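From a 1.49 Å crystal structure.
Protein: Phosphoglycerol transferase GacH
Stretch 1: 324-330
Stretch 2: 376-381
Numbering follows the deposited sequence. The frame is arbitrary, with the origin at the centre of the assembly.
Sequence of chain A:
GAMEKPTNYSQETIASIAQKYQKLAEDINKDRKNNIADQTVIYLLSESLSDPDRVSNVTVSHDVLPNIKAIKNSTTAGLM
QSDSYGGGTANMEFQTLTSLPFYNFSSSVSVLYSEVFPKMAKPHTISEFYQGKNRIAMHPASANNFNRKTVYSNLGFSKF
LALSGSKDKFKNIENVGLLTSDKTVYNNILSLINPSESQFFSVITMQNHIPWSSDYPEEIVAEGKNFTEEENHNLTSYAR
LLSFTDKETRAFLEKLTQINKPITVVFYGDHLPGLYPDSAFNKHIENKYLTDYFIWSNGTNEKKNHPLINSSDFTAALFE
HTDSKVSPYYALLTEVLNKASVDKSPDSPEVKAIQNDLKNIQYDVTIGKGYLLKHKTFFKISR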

# COMPACT_ATOMS: atom_id res chain seq x y z
N SER A 324 -8.76 -9.51 -12.93
CA SER A 324 -8.77 -8.47 -13.95
C SER A 324 -7.64 -8.66 -14.95
O SER A 324 -6.53 -9.07 -14.60
N LYS A 325 -7.93 -8.34 -16.21
CA LYS A 325 -6.95 -8.42 -17.27
C LYS A 325 -5.82 -7.42 -17.05
O LYS A 325 -6.02 -6.31 -16.54
N VAL A 326 -4.61 -7.82 -17.48
CA VAL A 326 -3.40 -7.07 -17.19
C VAL A 326 -2.86 -6.41 -18.45
O VAL A 326 -3.09 -6.86 -19.58
N SER A 327 -2.11 -5.34 -18.25
CA SER A 327 -1.20 -4.83 -19.26
C SER A 327 0.10 -5.62 -19.22
O SER A 327 0.37 -6.35 -18.25
N PRO A 328 0.93 -5.50 -20.24
CA PRO A 328 2.27 -6.11 -20.17
C PRO A 328 3.03 -5.70 -18.92
O PRO A 328 3.66 -6.54 -18.27
N TYR A 329 2.97 -4.41 -18.55
CA TYR A 329 3.57 -3.95 -17.30
C TYR A 329 3.08 -4.76 -16.11
O TYR A 329 3.88 -5.25 -15.31
N TYR A 330 1.76 -4.93 -15.97
CA TYR A 330 1.24 -5.69 -14.83
C TYR A 330 1.44 -7.19 -14.97
O TYR A 330 1.45 -7.89 -13.95
N LYS A 376 3.97 1.14 -27.54
CA LYS A 376 2.76 1.88 -27.19
C LYS A 376 1.76 1.06 -26.39
O LYS A 376 0.88 1.65 -25.75
N THR A 377 1.83 -0.26 -26.43
CA THR A 377 0.87 -1.08 -25.69
C THR A 377 1.43 -1.61 -24.37
O THR A 377 0.73 -2.35 -23.67
N PHE A 378 2.65 -1.22 -23.98
CA PHE A 378 3.25 -1.83 -22.81
C PHE A 378 2.44 -1.56 -21.55
O PHE A 378 2.35 -2.41 -20.65
N PHE A 379 1.90 -0.35 -21.42
CA PHE A 379 1.13 0.01 -20.24
C PHE A 379 -0.37 -0.07 -20.47
O PHE A 379 -1.15 0.27 -19.56
N LYS A 380 -0.79 -0.51 -21.64
CA LYS A 380 -2.21 -0.62 -21.95
C LYS A 380 -2.71 -2.03 -21.66
O LYS A 380 -1.95 -3.00 -21.71
N ILE A 381 -3.99 -2.13 -21.33
CA ILE A 381 -4.55 -3.42 -20.95
C ILE A 381 -4.68 -4.30 -22.19
O ILE A 381 -5.51 -4.04 -23.04

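The contact is organised around the start of a helix in the first stretch, which meets a type I turn running from Thr377 to Lys380. At the N-cap position, Ser327 adopts the p rotamer (chi1 58°), which brings its hydroxyl back over the first helical turn, where OG accepts a hydrogen bond from Tyr330 N at 3.1 Å. Serine suits this site because its short side chain can reach a backbone NH that has no earlier carbonyl to pair with. The same OG lies 2.7 Å from a water O, and that water donates to Phe379 O at 2.8 Å, so the cap is also tied to the turn. Ser327 CB points toward the second stretch and sits just 3.0 Å from Lys380 O.

Pro328, also directed toward the turn, fits the first position of the helix well, since it has no NH to leave unpaired. Its CD lies 3.1 Å from Phe378 O, while its CB packs 3.7 Å from Phe378 CD1. The next residue supplies the donor: Tyr329 N bonds to Phe378 O at 3.0 Å, with an angle of 156° at the hydrogen.

Phe378 is a t rotamer (chi1 -174°); although its CA-to-CB bond runs sideways, the ring comes nearer and lays one face over Tyr329 N. Its CE2 is 3.7 Å from Tyr329 CB. Tyr329, likewise t (-177°), offers a ring face to the edge of Phe379, whose CE1 approaches Tyr329 CG to 3.5 Å with the planes at 61°. Phe379 starts away from the helix, yet its m rotamer brings the ring back to this face. The Tyr329 hydroxyl is satisfied elsewhere in the structure.

Ile381, with both chi angles m, extends CD1 to 3.5 Å from Lys325 O, and its CG2 lies 3.9 Å from Lys325 CB. Beyond that apolar contact the Lys325 chain leads away.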

# COMPACT_ATOMS: atom_id res chain seq x y z
CB SER A 324 -8.64 -7.09 -13.29
OG SER A 324 -9.79 -6.83 -12.51
CB LYS A 325 -7.63 -8.16 -18.61
CG LYS A 325 -8.64 -9.24 -18.99
CD LYS A 325 -9.42 -8.82 -20.23
CE LYS A 325 -10.63 -9.73 -20.47
NZ LYS A 325 -10.22 -11.12 -20.76
CB VAL A 326 -2.31 -7.94 -16.53
CG1 VAL A 326 -2.78 -8.45 -15.18
CG2 VAL A 326 -1.90 -9.11 -17.43
CB SER A 327 -0.86 -3.37 -18.94
OG SER A 327 -0.28 -3.31 -17.64
CB PRO A 328 2.93 -5.61 -21.45
CG PRO A 328 1.76 -5.45 -22.44
CD PRO A 328 0.66 -4.90 -21.56
CB TYR A 329 3.25 -2.46 -17.12
CG TYR A 329 3.86 -1.78 -15.89
CD1 TYR A 329 5.22 -1.87 -15.62
CD2 TYR A 329 3.08 -1.00 -15.04
CE1 TYR A 329 5.77 -1.24 -14.51
CE2 TYR A 329 3.62 -0.35 -13.94
CZ TYR A 329 4.96 -0.47 -13.68
OH TYR A 329 5.51 0.18 -12.60
CB TYR A 330 -0.22 -5.30 -14.50
CG TYR A 330 -0.29 -3.90 -13.91
CD1 TYR A 330 0.42 -3.58 -12.76
CD2 TYR A 330 -1.02 -2.91 -14.52
CE1 TYR A 330 0.40 -2.29 -12.24
CE2 TYR A 330 -1.06 -1.64 -14.01
CZ TYR A 330 -0.35 -1.33 -12.88
OH TYR A 330 -0.42 -0.04 -12.40
CB LYS A 376 2.03 2.35 -28.45
CG LYS A 376 2.86 3.21 -29.38
CD LYS A 376 3.28 4.51 -28.72
CE LYS A 376 3.14 5.70 -29.68
NZ LYS A 376 3.24 5.35 -31.11
CB THR A 377 0.38 -2.24 -26.57
OG1 THR A 377 1.47 -3.12 -26.88
CG2 THR A 377 -0.23 -1.71 -27.87
CB PHE A 378 4.68 -1.34 -22.61
CG PHE A 378 5.40 -2.06 -21.49
CD1 PHE A 378 5.86 -3.35 -21.67
CD2 PHE A 378 5.61 -1.43 -20.27
CE1 PHE A 378 6.53 -4.01 -20.65
CE2 PHE A 378 6.28 -2.08 -19.26
CZ PHE A 378 6.74 -3.38 -19.45
CB PHE A 379 1.51 1.41 -19.76
CG PHE A 379 2.94 1.51 -19.27
CD1 PHE A 379 3.28 1.07 -18.00
CD2 PHE A 379 3.93 2.06 -20.08
CE1 PHE A 379 4.58 1.17 -17.54
CE2 PHE A 379 5.25 2.16 -19.62
CZ PHE A 379 5.57 1.71 -18.37
CB LYS A 380 -2.47 -0.25 -23.42
CG LYS A 380 -2.15 1.21 -23.73
CD LYS A 380 -2.39 1.57 -25.18
CE LYS A 380 -2.10 3.05 -25.43
NZ LYS A 380 -2.26 3.41 -26.87
CB ILE A 381 -5.89 -3.28 -20.23
CG1 ILE A 381 -5.74 -2.40 -18.99
CG2 ILE A 381 -6.44 -4.66 -19.86
CD1 ILE A 381 -5.18 -3.10 -17.79
O HOH W 1 -0.13 -0.62 -17.14